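Side-chain contacts in vacuolar protein sorting 29 (Cryptosporidium parvum, PDB 2A22), which probably serves protein transport as a VPS29-family subunit of retromer-type sorting machinery, built on a calcineurin-like phosphoesterase fold: residues A[126-131]-A[152-157]; A[92-97]-A[101-106]; A[122-127]-A[134-139]. One frame throughout, in Å; residues are numbered along the deposited sequence.

How the contacts relate
Running from the N terminus, contact 2 comes first: segments 92-97 and 101-106 close a short loop within the connection from strand 81-83 to strand 106-111, before either other contact opens. Contact 3 follows, folding the loop after strand 114-119 back onto helix 130-140, with six residues between its segments. Contact 1 shares Pro126 and Trp127 with contact 3 and reaches further, to strand 154-158 at one border of the five-stranded sheet; the loops of contacts 1 and 3 overlap and cross, both using helix 130-140. Their centres are about 9 Å apart, whereas contact 2 lies about 22 Å from contact 3 between centres, touching it through Glu105 and Gln123.

Contact 1 (A[126-131]-A[152-157]); sequences PWDDPG and KLRVFE
Arg154 reaches Asp128 with its CG turned opposite the main-chain N and a bend at chi3 of 56°, which turns the guanidinium end-on to the backbone carbonyl of Asp128. Two nitrogens converge on that single oxygen: NH2 of Arg154 lies 3.0 Å from O of Asp128, with an N-H...O angle of 160°, and NH1 of Arg154 lies 3.3 Å from the same O of Asp128, on a more bent path. The oxygen lies in the guanidinium plane, so both N-H groups can address it. The carboxylate of Asp128 takes a different role. OD1 of Asp128 is 3.4 Å from NH2 of Arg154 but well out of the guanidinium plane, and the carboxylate and guanidinium planes are 52° apart; this salt bridge is therefore one of charge alone. OD2 of Asp128 is hydrogen-bonded to Thr150 and takes a weak bond from a water, which also donates to O of Lys152 at 2.7 Å. CZ of Phe156 packs 4.0 Å from CB of Pro130, in the first turn of helix 130-140, while CE2 of Phe156 lies 3.4 Å above the guanidinium plane of Arg154, toward its rim. Phe156 also stacks on Phe163 of the adjacent strand 161-165. The contact thus joins the type II turn 126-129 and the start of the helix to the border strand 154-158 of the phosphoesterase fold. Because the directed bonds go to a main-chain oxygen, Arg154 ties the turn's main chain to the strand, probably helping to set the position of that carbonyl, and the nearby carboxylate probably adds electrostatic attraction without steering the guanidinium.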
loop_
_atom_site.group_PDB
_atom_site.type_symbol
_atom_site.label_atom_id
_atom_site.label_comp_id
_atom_site.label_asym_id
_atom_site.label_seq_id
_atom_site.Cartn_x
_atom_site.Cartn_y
_atom_site.Cartn_z
ATOM N N PRO A 126 19.085 0.524 -5.793
ATOM C CA PRO A 126 18.420 -0.737 -6.154
ATOM C C PRO A 126 17.105 -0.888 -5.398
ATOM O O PRO A 126 16.919 -0.260 -4.345
ATOM C CB PRO A 126 19.393 -1.819 -5.671
ATOM C CG PRO A 126 20.630 -1.098 -5.186
ATOM C CD PRO A 126 20.260 0.319 -4.927
ATOM N N TRP A 127 16.212 -1.719 -5.933
ATOM C CA TRP A 127 14.900 -1.954 -5.337
ATOM C C TRP A 127 14.969 -2.383 -3.875
ATOM O O TRP A 127 15.800 -3.212 -3.503
ATOM C CB TRP A 127 14.119 -2.963 -6.175
ATOM C CG TRP A 127 13.797 -2.444 -7.564
ATOM C CD1 TRP A 127 13.442 -1.168 -7.900
ATOM C CD2 TRP A 127 13.794 -3.194 -8.785
ATOM N NE1 TRP A 127 13.221 -1.072 -9.253
ATOM C CE2 TRP A 127 13.416 -2.302 -9.822
ATOM C CE3 TRP A 127 14.073 -4.528 -9.105
ATOM C CZ2 TRP A 127 13.303 -2.705 -11.167
ATOM C CZ3 TRP A 127 13.962 -4.934 -10.439
ATOM C CH2 TRP A 127 13.573 -4.020 -11.455
ATOM N N ASP A 128 14.110 -1.773 -3.058
ATOM C CA ASP A 128 14.022 -2.029 -1.621
ATOM C C ASP A 128 15.281 -1.706 -0.818
ATOM O O ASP A 128 15.390 -2.108 0.343
ATOM C CB ASP A 128 13.572 -3.483 -1.344
ATOM C CG ASP A 128 12.055 -3.632 -1.304
ATOM O OD1 ASP A 128 11.341 -2.611 -1.159
ATOM O OD2 ASP A 128 11.575 -4.777 -1.411
ATOM N N ASP A 129 16.233 -0.994 -1.419
ATOM C CA ASP A 129 17.461 -0.641 -0.693
ATOM C C ASP A 129 17.163 0.416 0.374
ATOM O O ASP A 129 16.727 1.525 0.046
ATOM C CB ASP A 129 18.559 -0.147 -1.640
ATOM C CG ASP A 129 19.853 0.234 -0.896
ATOM O OD1 ASP A 129 20.798 -0.586 -0.880
ATOM O OD2 ASP A 129 19.912 1.343 -0.314
ATOM N N PRO A 130 17.420 0.084 1.649
ATOM C CA PRO A 130 17.077 0.968 2.781
ATOM C C PRO A 130 17.638 2.367 2.598
ATOM O O PRO A 130 16.935 3.354 2.873
ATOM C CB PRO A 130 17.729 0.272 3.972
ATOM C CG PRO A 130 17.717 -1.162 3.585
ATOM C CD PRO A 130 18.048 -1.163 2.118
ATOM N N GLY A 131 18.878 2.435 2.102
ATOM C CA GLY A 131 19.558 3.698 1.840
ATOM C C GLY A 131 18.886 4.478 0.728
ATOM O O GLY A 131 18.716 5.693 0.825
ATOM N N LYS A 152 7.796 -7.897 -1.527
ATOM C CA LYS A 152 8.367 -8.207 -0.257
ATOM C C LYS A 152 7.702 -7.399 0.836
ATOM O O LYS A 152 7.974 -6.199 1.001
ATOM C CB LYS A 152 9.873 -7.945 -0.224
ATOM C CG LYS A 152 10.522 -8.612 1.012
ATOM C CD LYS A 152 11.988 -8.268 1.193
ATOM C CE LYS A 152 12.647 -9.348 2.098
ATOM N NZ LYS A 152 14.087 -9.079 2.443
ATOM N N LEU A 153 6.862 -8.093 1.597
ATOM C CA LEU A 153 6.219 -7.554 2.779
ATOM C C LEU A 153 7.289 -7.106 3.770
ATOM O O LEU A 153 8.204 -7.873 4.104
ATOM C CB LEU A 153 5.337 -8.633 3.395
ATOM C CG LEU A 153 4.324 -8.369 4.510
ATOM C CD1 LEU A 153 3.332 -7.253 4.158
ATOM C CD2 LEU A 153 3.618 -9.700 4.817
ATOM N N ARG A 154 7.211 -5.850 4.199
ATOM C CA ARG A 154 8.227 -5.335 5.104
ATOM C C ARG A 154 7.800 -4.118 5.919
ATOM O O ARG A 154 7.098 -3.231 5.426
ATOM C CB ARG A 154 9.504 -4.979 4.352
ATOM C CG ARG A 154 10.686 -4.737 5.297
ATOM C CD ARG A 154 11.995 -4.586 4.545
ATOM N NE ARG A 154 11.961 -3.519 3.545
ATOM C CZ ARG A 154 12.983 -3.200 2.751
ATOM N NH1 ARG A 154 14.134 -3.855 2.830
ATOM N NH2 ARG A 154 12.854 -2.228 1.868
ATOM N N VAL A 155 8.266 -4.098 7.161
ATOM C CA VAL A 155 8.130 -2.968 8.064
ATOM C C VAL A 155 9.511 -2.718 8.639
ATOM O O VAL A 155 10.108 -3.630 9.219
ATOM C CB VAL A 155 7.285 -3.338 9.289
ATOM C CG1 VAL A 155 7.211 -2.156 10.291
ATOM C CG2 VAL A 155 5.932 -3.839 8.873
ATOM N N PHE A 156 10.023 -1.502 8.506
ATOM C CA PHE A 156 11.166 -1.163 9.328
ATOM C C PHE A 156 11.262 0.321 9.575
ATOM O O PHE A 156 10.789 1.136 8.757
ATOM C CB PHE A 156 12.482 -1.708 8.747
ATOM C CG PHE A 156 12.987 -0.951 7.570
ATOM C CD1 PHE A 156 13.896 0.083 7.738
ATOM C CD2 PHE A 156 12.575 -1.291 6.282
ATOM C CE1 PHE A 156 14.373 0.802 6.650
ATOM C CE2 PHE A 156 13.063 -0.595 5.165
ATOM C CZ PHE A 156 13.961 0.472 5.360
ATOM N N GLU A 157 11.881 0.643 10.711
ATOM C CA GLU A 157 12.135 2.005 11.114
ATOM C C GLU A 157 13.619 2.293 10.955
ATOM O O GLU A 157 14.450 1.429 11.182
ATOM C CB GLU A 157 11.642 2.232 12.557
ATOM C CG GLU A 157 11.947 3.622 13.151
ATOM C CD GLU A 157 13.303 3.667 13.853
ATOM O OE1 GLU A 157 13.681 2.636 14.457
ATOM O OE2 GLU A 157 13.994 4.712 13.790
HETATM O O HOH W 1 10.194 -4.666 1.003
#

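Contact 2 (A[92-97]-A[101-106]); sequences IFNPDP and GVFPEY
The side-chain amide of Asn94 lies parallel to the ring of Phe103, displaced toward its rim: the two planes are only 2° apart, and CB of Asn94 stands 3.6 Å from the centroid of the Phe103 ring, almost on the normal, a CH-pi contact over the face. With CG anti to the backbone N (chi1 -174°), the amide runs out past the CD1-CE1 edge of the ring and spends both its ends on main-chain partners. ND2 of Asn94 donates to O of Val102 at 2.8 Å, while OD1 of Asn94 accepts from N of Asp96 at 2.9 Å, which makes an Asx turn. This buried asparagine thereby ties together two parts of the long connection between strands 81-83 and 106-111 of the phosphoesterase fold. The backbone adds a bond from N of Asn94 to O of Gly101 (2.9 Å), straight at the hydrogen (171°) but reaching the oxygen from above the carbonyl plane; that oxygen also takes a hydrogen bond from a water shared with O of Ile92. CE1 of Phe93 approaches CA of Gly101 to 3.4 Å, a closeness suited to a residue without a side chain. CG1 and CD1 of Ile92 both touch CE2 of Phe103, the two side chains crossing at about a right angle. Ile92 and Phe103 each also meet Val71 of helix 68-77.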
loop_
_atom_site.group_PDB
_atom_site.type_symbol
_atom_site.label_atom_id
_atom_site.label_comp_id
_atom_site.label_asym_id
_atom_site.label_seq_id
_atom_site.Cartn_x
_atom_site.Cartn_y
_atom_site.Cartn_z
ATOM N N ILE A 92 -5.704 1.147 -17.022
ATOM C CA ILE A 92 -6.486 1.724 -15.946
ATOM C C ILE A 92 -6.549 3.210 -16.148
ATOM O O ILE A 92 -5.683 3.784 -16.810
ATOM C CB ILE A 92 -5.965 1.360 -14.500
ATOM C CG1 ILE A 92 -4.543 1.872 -14.247
ATOM C CG2 ILE A 92 -6.002 -0.116 -14.261
ATOM C CD1 ILE A 92 -4.061 1.624 -12.798
ATOM N N PHE A 93 -7.572 3.804 -15.541
ATOM C CA PHE A 93 -7.983 5.165 -15.774
ATOM C C PHE A 93 -8.264 5.794 -14.406
ATOM O O PHE A 93 -9.020 5.246 -13.629
ATOM C CB PHE A 93 -9.254 5.154 -16.639
ATOM C CG PHE A 93 -9.956 6.478 -16.723
ATOM C CD1 PHE A 93 -9.488 7.477 -17.583
ATOM C CD2 PHE A 93 -11.106 6.715 -15.960
ATOM C CE1 PHE A 93 -10.144 8.708 -17.674
ATOM C CE2 PHE A 93 -11.774 7.937 -16.028
ATOM C CZ PHE A 93 -11.307 8.941 -16.887
ATOM N N ASN A 94 -7.635 6.927 -14.114
ATOM C CA ASN A 94 -7.871 7.629 -12.866
ATOM C C ASN A 94 -9.196 8.385 -12.989
ATOM O O ASN A 94 -9.315 9.311 -13.799
ATOM C CB ASN A 94 -6.722 8.600 -12.586
ATOM C CG ASN A 94 -6.821 9.265 -11.216
ATOM O OD1 ASN A 94 -7.846 9.185 -10.544
ATOM N ND2 ASN A 94 -5.744 9.945 -10.809
ATOM N N PRO A 95 -10.202 7.993 -12.198
ATOM C CA PRO A 95 -11.446 8.732 -12.338
ATOM C C PRO A 95 -11.488 10.052 -11.576
ATOM O O PRO A 95 -12.554 10.636 -11.504
ATOM C CB PRO A 95 -12.480 7.771 -11.767
ATOM C CG PRO A 95 -11.707 7.009 -10.718
ATOM C CD PRO A 95 -10.296 6.901 -11.212
ATOM N N ASP A 96 -10.377 10.521 -10.996
ATOM C CA ASP A 96 -10.388 11.846 -10.355
ATOM C C ASP A 96 -10.397 12.954 -11.429
ATOM O O ASP A 96 -9.580 12.934 -12.348
ATOM C CB ASP A 96 -9.234 12.014 -9.348
ATOM C CG ASP A 96 -9.384 11.103 -8.095
ATOM O OD1 ASP A 96 -10.509 10.617 -7.771
ATOM O OD2 ASP A 96 -8.351 10.865 -7.430
ATOM N N PRO A 97 -11.334 13.921 -11.318
ATOM C CA PRO A 97 -11.702 14.775 -12.462
ATOM C C PRO A 97 -10.563 15.668 -12.939
ATOM O O PRO A 97 -10.437 15.939 -14.146
ATOM C CB PRO A 97 -12.853 15.624 -11.909
ATOM C CG PRO A 97 -13.329 14.877 -10.683
ATOM C CD PRO A 97 -12.089 14.294 -10.109
ATOM N N GLY A 101 -7.401 11.126 -16.230
ATOM C CA GLY A 101 -7.207 9.680 -16.227
ATOM C C GLY A 101 -5.815 9.230 -15.814
ATOM O O GLY A 101 -5.546 8.031 -15.782
ATOM N N VAL A 102 -4.941 10.192 -15.500
ATOM C CA VAL A 102 -3.536 9.911 -15.154
ATOM C C VAL A 102 -3.380 9.680 -13.655
ATOM O O VAL A 102 -3.842 10.494 -12.859
ATOM C CB VAL A 102 -2.586 11.053 -15.602
ATOM C CG1 VAL A 102 -1.114 10.716 -15.258
ATOM C CG2 VAL A 102 -2.736 11.328 -17.118
ATOM N N PHE A 103 -2.791 8.542 -13.278
ATOM C CA PHE A 103 -2.444 8.283 -11.869
ATOM C C PHE A 103 -1.077 8.881 -11.542
ATOM O O PHE A 103 -0.151 8.750 -12.324
ATOM C CB PHE A 103 -2.441 6.793 -11.548
ATOM C CG PHE A 103 -3.816 6.179 -11.510
ATOM C CD1 PHE A 103 -4.638 6.344 -10.397
ATOM C CD2 PHE A 103 -4.295 5.450 -12.602
ATOM C CE1 PHE A 103 -5.951 5.770 -10.358
ATOM C CE2 PHE A 103 -5.587 4.863 -12.584
ATOM C CZ PHE A 103 -6.409 5.014 -11.449
ATOM N N PRO A 104 -0.939 9.521 -10.370
ATOM C CA PRO A 104 0.335 10.157 -10.135
ATOM C C PRO A 104 1.392 9.127 -9.855
ATOM O O PRO A 104 1.079 8.011 -9.402
ATOM C CB PRO A 104 0.083 11.014 -8.894
ATOM C CG PRO A 104 -1.036 10.327 -8.181
ATOM C CD PRO A 104 -1.876 9.686 -9.246
ATOM N N GLU A 105 2.635 9.511 -10.127
ATOM C CA GLU A 105 3.778 8.695 -9.826
ATOM C C GLU A 105 4.061 8.647 -8.310
ATOM O O GLU A 105 4.582 7.661 -7.788
ATOM C CB GLU A 105 4.994 9.223 -10.591
ATOM C CG GLU A 105 6.223 8.354 -10.431
ATOM C CD GLU A 105 7.261 8.562 -11.536
ATOM O OE1 GLU A 105 7.286 9.669 -12.131
ATOM O OE2 GLU A 105 8.055 7.618 -11.792
ATOM N N TYR A 106 3.747 9.724 -7.608
ATOM C CA TYR A 106 3.888 9.696 -6.182
ATOM C C TYR A 106 2.908 10.646 -5.561
ATOM O O TYR A 106 2.368 11.501 -6.255
ATOM C CB TYR A 106 5.324 9.984 -5.763
ATOM C CG TYR A 106 5.824 11.349 -6.108
ATOM C CD1 TYR A 106 5.548 12.446 -5.269
ATOM C CD2 TYR A 106 6.602 11.555 -7.250
ATOM C CE1 TYR A 106 6.016 13.738 -5.566
ATOM C CE2 TYR A 106 7.092 12.846 -7.567
ATOM C CZ TYR A 106 6.793 13.934 -6.713
ATOM O OH TYR A 106 7.263 15.208 -7.005
HETATM O O HOH W 2 -3.813 6.227 -16.973
#

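Contact 3 (A[122-127]-A[134-139]); sequences NQVLPW and EQWQRR
Apolar packing between Val124 and Trp136 comes first: CG2 of Val124 rests 3.8 Å from CD1 of Trp136, the two side chains running past each other in opposite directions. CB of Gln123 adds a contact to CZ2 of Trp136 at 4.0 Å, before the Gln123 chain bends away at chi2 (88°); its OE1 accepts from N of Gly121, and its NE2 makes a weak hydrogen bond to OE2 of Glu105. Among polar atoms, O of Gln123 comes within 3.5 Å of NE1 of Trp136, which does not count as a hydrogen bond, and a water bridges the pair. It lies in the plane of the indole at the edge, accepts from NE1 of Trp136 at 2.9 Å and from N of Leu125 at 3.0 Å, and donates to O of Gln123 at 3.2 Å. A cationic group lies against one face of the indole, where NH2 of Arg139 stands 3.6 Å above the Trp136 plane, offset toward the rim. These contacts set the loop 122-127, which follows strand 114-119, beside helix 130-140, where Val124 also touches Ser132 and Leu133. With no direct bond to the loop, the indole N-H is satisfied by the water, so this polar link between loop and helix runs through solvent.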
loop_
_atom_site.group_PDB
_atom_site.type_symbol
_atom_site.label_atom_id
_atom_site.label_comp_id
_atom_site.label_asym_id
_atom_site.label_seq_id
_atom_site.Cartn_x
_atom_site.Cartn_y
_atom_site.Cartn_z
ATOM N N ASN A 122 9.594 1.115 -8.063
ATOM C CA ASN A 122 10.484 0.717 -9.130
ATOM C C ASN A 122 11.496 1.821 -9.430
ATOM O O ASN A 122 12.553 1.554 -10.009
ATOM C CB ASN A 122 9.695 0.303 -10.371
ATOM C CG ASN A 122 8.935 1.458 -11.005
ATOM O OD1 ASN A 122 8.259 2.241 -10.337
ATOM N ND2 ASN A 122 9.037 1.554 -12.311
ATOM N N GLN A 123 11.164 3.045 -9.003
ATOM C CA GLN A 123 12.059 4.211 -9.054
ATOM C C GLN A 123 13.139 4.160 -7.993
ATOM O O GLN A 123 14.027 5.007 -7.991
ATOM C CB GLN A 123 11.306 5.528 -8.822
ATOM C CG GLN A 123 9.950 5.690 -9.541
ATOM C CD GLN A 123 8.770 5.148 -8.732
ATOM O OE1 GLN A 123 8.930 4.248 -7.892
ATOM N NE2 GLN A 123 7.577 5.679 -9.002
ATOM N N VAL A 124 13.044 3.212 -7.064
ATOM C CA VAL A 124 14.034 3.084 -5.977
ATOM C C VAL A 124 15.146 2.141 -6.425
ATOM O O VAL A 124 14.887 0.974 -6.714
ATOM C CB VAL A 124 13.387 2.570 -4.658
ATOM C CG1 VAL A 124 14.441 2.347 -3.565
ATOM C CG2 VAL A 124 12.300 3.532 -4.180
ATOM N N LEU A 125 16.377 2.646 -6.493
ATOM C CA LEU A 125 17.487 1.871 -7.077
ATOM C C LEU A 125 18.701 1.757 -6.161
ATOM O O LEU A 125 19.278 2.766 -5.766
ATOM C CB LEU A 125 17.873 2.447 -8.440
ATOM C CG LEU A 125 16.728 2.568 -9.466
ATOM C CD1 LEU A 125 17.141 3.425 -10.659
ATOM C CD2 LEU A 125 16.215 1.180 -9.915
ATOM N N PRO A 126 19.085 0.524 -5.793
ATOM C CA PRO A 126 18.420 -0.737 -6.154
ATOM C C PRO A 126 17.105 -0.888 -5.398
ATOM O O PRO A 126 16.919 -0.260 -4.345
ATOM C CB PRO A 126 19.393 -1.819 -5.671
ATOM C CG PRO A 126 20.630 -1.098 -5.186
ATOM C CD PRO A 126 20.260 0.319 -4.927
ATOM N N TRP A 127 16.212 -1.719 -5.933
ATOM C CA TRP A 127 14.900 -1.954 -5.337
ATOM C C TRP A 127 14.969 -2.383 -3.875
ATOM O O TRP A 127 15.800 -3.212 -3.503
ATOM C CB TRP A 127 14.119 -2.963 -6.175
ATOM C CG TRP A 127 13.797 -2.444 -7.564
ATOM C CD1 TRP A 127 13.442 -1.168 -7.900
ATOM C CD2 TRP A 127 13.794 -3.194 -8.785
ATOM N NE1 TRP A 127 13.221 -1.072 -9.253
ATOM C CE2 TRP A 127 13.416 -2.302 -9.822
ATOM C CE3 TRP A 127 14.073 -4.528 -9.105
ATOM C CZ2 TRP A 127 13.303 -2.705 -11.167
ATOM C CZ3 TRP A 127 13.962 -4.934 -10.439
ATOM C CH2 TRP A 127 13.573 -4.020 -11.455
ATOM N N GLU A 134 15.521 5.564 2.002
ATOM C CA GLU A 134 15.716 6.727 2.868
ATOM C C GLU A 134 15.952 8.037 2.095
ATOM O O GLU A 134 15.513 9.094 2.526
ATOM C CB GLU A 134 16.824 6.484 3.892
ATOM C CG GLU A 134 16.735 7.473 5.068
ATOM C CD GLU A 134 17.892 7.363 6.055
ATOM O OE1 GLU A 134 18.971 6.828 5.681
ATOM O OE2 GLU A 134 17.713 7.827 7.205
ATOM N N GLN A 135 16.608 7.950 0.940
ATOM C CA GLN A 135 16.787 9.122 0.071
ATOM C C GLN A 135 15.462 9.623 -0.495
ATOM O O GLN A 135 15.262 10.826 -0.692
ATOM C CB GLN A 135 17.781 8.798 -1.044
ATOM C CG GLN A 135 19.119 8.291 -0.454
ATOM C CD GLN A 135 20.241 8.203 -1.477
ATOM O OE1 GLN A 135 20.768 9.230 -1.919
ATOM N NE2 GLN A 135 20.627 6.969 -1.851
ATOM N N TRP A 136 14.552 8.681 -0.737
ATOM C CA TRP A 136 13.213 9.011 -1.166
ATOM C C TRP A 136 12.327 9.585 -0.069
ATOM O O TRP A 136 11.569 10.499 -0.367
ATOM C CB TRP A 136 12.550 7.826 -1.871
ATOM C CG TRP A 136 13.038 7.697 -3.279
ATOM C CD1 TRP A 136 14.057 6.888 -3.741
ATOM C CD2 TRP A 136 12.564 8.428 -4.412
ATOM N NE1 TRP A 136 14.219 7.065 -5.107
ATOM C CE2 TRP A 136 13.313 8.000 -5.537
ATOM C CE3 TRP A 136 11.565 9.393 -4.593
ATOM C CZ2 TRP A 136 13.090 8.512 -6.822
ATOM C CZ3 TRP A 136 11.337 9.887 -5.874
ATOM C CH2 TRP A 136 12.095 9.450 -6.965
ATOM N N GLN A 137 12.403 9.095 1.179
ATOM C CA GLN A 137 11.595 9.759 2.225
ATOM C C GLN A 137 12.012 11.205 2.421
ATOM O O GLN A 137 11.158 12.069 2.598
ATOM C CB GLN A 137 11.502 9.025 3.581
ATOM C CG GLN A 137 12.725 8.951 4.424
ATOM C CD GLN A 137 12.973 10.122 5.384
ATOM O OE1 GLN A 137 12.226 11.110 5.490
ATOM N NE2 GLN A 137 14.049 9.999 6.090
ATOM N N ARG A 138 13.320 11.444 2.383
ATOM C CA ARG A 138 13.879 12.780 2.553
ATOM C C ARG A 138 13.446 13.661 1.380
ATOM O O ARG A 138 13.045 14.819 1.572
ATOM C CB ARG A 138 15.405 12.705 2.668
ATOM C CG ARG A 138 15.863 12.208 4.021
ATOM C CD ARG A 138 17.379 12.346 4.249
ATOM N NE ARG A 138 17.825 11.321 5.202
ATOM C CZ ARG A 138 18.982 11.330 5.872
ATOM N NH1 ARG A 138 19.850 12.322 5.710
ATOM N NH2 ARG A 138 19.267 10.340 6.716
ATOM N N ARG A 139 13.500 13.094 0.170
ATOM C CA ARG A 139 13.036 13.817 -1.004
ATOM C C ARG A 139 11.580 14.213 -0.857
ATOM O O ARG A 139 11.225 15.382 -1.083
ATOM C CB ARG A 139 13.232 13.001 -2.278
ATOM C CG ARG A 139 12.309 13.435 -3.405
ATOM C CD ARG A 139 13.050 13.791 -4.681
ATOM N NE ARG A 139 14.050 12.785 -5.021
ATOM C CZ ARG A 139 14.304 12.369 -6.259
ATOM N NH1 ARG A 139 13.612 12.856 -7.305
ATOM N NH2 ARG A 139 15.244 11.444 -6.443
HETATM O O HOH W 3 16.526 5.647 -6.177
#